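Local coordinates for Serine/threonine-protein kinase Tel1 (Chaetomium thermophilum, PDB 6SKY) that is a serine/threonine kinase of the PI3/PI4-kinase family, ATM subfamily, that probably activates checkpoint signalling in response to DNA damage, at residues A2177-E2180 with T2181-S2185. Residues are numbered along the deposited sequence; the frame is centred on the assembly and turned at random.
Sequences ARQE and TLNLS
T2181 and R2178 meet in the first turn of helix 2178-2189, one of the helices of the alpha-solenoid FAT domain. A2177 holds the N-cap position, and its carbonyl O takes a weak bond from T2181 N, at 3.4 Å. The next carbonyl, R2178 O, accepts two bonds, one from L2182 N and a shorter one from T2181 OG1 at 2.7 Å. The hydroxyl comes in from the flank of the carbonyl, at a C=O...donor angle of 123°, while the L2182 amide lies nearer the C=O direction. With chi1 at 63°, OG1 sits between the backbone N and the carbonyl carbon of its own residue, which turns it back to R2178 O. The same torsion lays CG2 3.3 Å from A2177 O. Q2179 O and E2180 O carry the helix on by taking the amides of N2183 and L2184. A valine at T2181 would probably cost R2178 O its hydroxyl bond.

The T2181 side is buried: T2181 and L2184 both touch F2172 of helix 2154-2174, and E2180 reaches F2172 too. The ends of the Q2179, E2180 and N2183 side chains form a looser, partly exposed side. The second subunit packs on both sides, with its A1957 on Q2179, F1958 on L2182, A1961 on N2183 and L1939 on S2185. On the looser side the polar ends of E2180 and N2183 lie near one another, too far apart for a hydrogen bond. The carboxylate of E2180 and the amide of N2183 are turned 67° apart, with OE1 3.8 Å from ND2. The amide planes of Q2179 and N2183 are likewise skewed, and Q2179 OE1 ends 3.5 Å from N2183 OD1.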
loop_
_atom_site.group_PDB
_atom_site.type_symbol
_atom_site.label_atom_id
_atom_site.label_comp_id
_atom_site.label_asym_id
_atom_site.label_seq_id
_atom_site.Cartn_x
_atom_site.Cartn_y
_atom_site.Cartn_z
ATOM N N ALA A 2177 6.712 -13.306 1.723
ATOM C CA ALA A 2177 6.976 -13.197 3.153
ATOM C C ALA A 2177 8.150 -12.245 3.327
ATOM O O ALA A 2177 9.306 -12.641 3.188
ATOM C CB ALA A 2177 7.262 -14.565 3.758
ATOM N N ARG A 2178 7.850 -10.981 3.620
ATOM C CA ARG A 2178 8.883 -9.953 3.609
ATOM C C ARG A 2178 9.828 -10.109 4.786
ATOM O O ARG A 2178 11.051 -10.013 4.632
ATOM C CB ARG A 2178 8.251 -8.565 3.636
ATOM C CG ARG A 2178 7.283 -8.274 2.532
ATOM C CD ARG A 2178 7.860 -8.621 1.195
ATOM N NE ARG A 2178 6.938 -8.281 0.120
ATOM C CZ ARG A 2178 6.970 -8.828 -1.088
ATOM N NH1 ARG A 2178 6.095 -8.454 -2.007
ATOM N NH2 ARG A 2178 7.869 -9.758 -1.374
ATOM N N GLN A 2179 9.278 -10.336 5.972
ATOM C CA GLN A 2179 10.109 -10.378 7.161
ATOM C C GLN A 2179 11.054 -11.567 7.143
ATOM O O GLN A 2179 12.165 -11.477 7.664
ATOM C CB GLN A 2179 9.230 -10.395 8.403
ATOM C CG GLN A 2179 9.982 -10.175 9.689
ATOM C CD GLN A 2179 10.745 -8.884 9.701
ATOM O OE1 GLN A 2179 11.895 -8.829 10.118
ATOM N NE2 GLN A 2179 10.102 -7.829 9.246
ATOM N N GLU A 2180 10.663 -12.670 6.517
ATOM C CA GLU A 2180 11.539 -13.828 6.483
ATOM C C GLU A 2180 12.688 -13.642 5.508
ATOM O O GLU A 2180 13.806 -14.077 5.786
ATOM C CB GLU A 2180 10.744 -15.077 6.141
ATOM C CG GLU A 2180 9.780 -15.490 7.214
ATOM C CD GLU A 2180 10.451 -15.692 8.557
ATOM O OE1 GLU A 2180 11.633 -16.091 8.589
ATOM O OE2 GLU A 2180 9.797 -15.449 9.591
ATOM N N THR A 2181 12.448 -12.991 4.372
ATOM C CA THR A 2181 13.556 -12.668 3.481
ATOM C C THR A 2181 14.492 -11.659 4.122
ATOM O O THR A 2181 15.709 -11.740 3.948
ATOM C CB THR A 2181 13.042 -12.131 2.152
ATOM O OG1 THR A 2181 12.335 -10.911 2.377
ATOM C CG2 THR A 2181 12.126 -13.116 1.504
ATOM N N LEU A 2182 13.943 -10.710 4.875
ATOM C CA LEU A 2182 14.777 -9.757 5.597
ATOM C C LEU A 2182 15.650 -10.459 6.630
ATOM O O LEU A 2182 16.859 -10.217 6.706
ATOM C CB LEU A 2182 13.884 -8.718 6.257
ATOM C CG LEU A 2182 14.400 -7.315 6.488
ATOM C CD1 LEU A 2182 15.145 -6.856 5.276
ATOM C CD2 LEU A 2182 13.222 -6.442 6.727
ATOM N N ASN A 2183 15.046 -11.333 7.438
ATOM C CA ASN A 2183 15.789 -12.119 8.417
ATOM C C ASN A 2183 16.893 -12.923 7.759
ATOM O O ASN A 2183 18.035 -12.937 8.232
ATOM C CB ASN A 2183 14.846 -13.054 9.155
ATOM C CG ASN A 2183 13.974 -12.346 10.138
ATOM O OD1 ASN A 2183 14.340 -11.319 10.681
ATOM N ND2 ASN A 2183 12.810 -12.903 10.391
ATOM N N LEU A 2184 16.569 -13.615 6.666
ATOM C CA LEU A 2184 17.549 -14.463 6.007
ATOM C C LEU A 2184 18.693 -13.656 5.422
ATOM O O LEU A 2184 19.851 -14.053 5.541
ATOM C CB LEU A 2184 16.879 -15.286 4.920
ATOM C CG LEU A 2184 16.488 -16.689 5.337
ATOM C CD1 LEU A 2184 15.713 -17.334 4.240
ATOM C CD2 LEU A 2184 17.723 -17.480 5.632
ATOM N N SER A 2185 18.400 -12.532 4.774
ATOM C CA SER A 2185 19.482 -11.777 4.163
ATOM C C SER A 2185 20.354 -11.110 5.211
ATOM O O SER A 2185 21.566 -11.005 5.018
ATOM C CB SER A 2185 18.933 -10.754 3.181
ATOM O OG SER A 2185 18.544 -9.575 3.834
#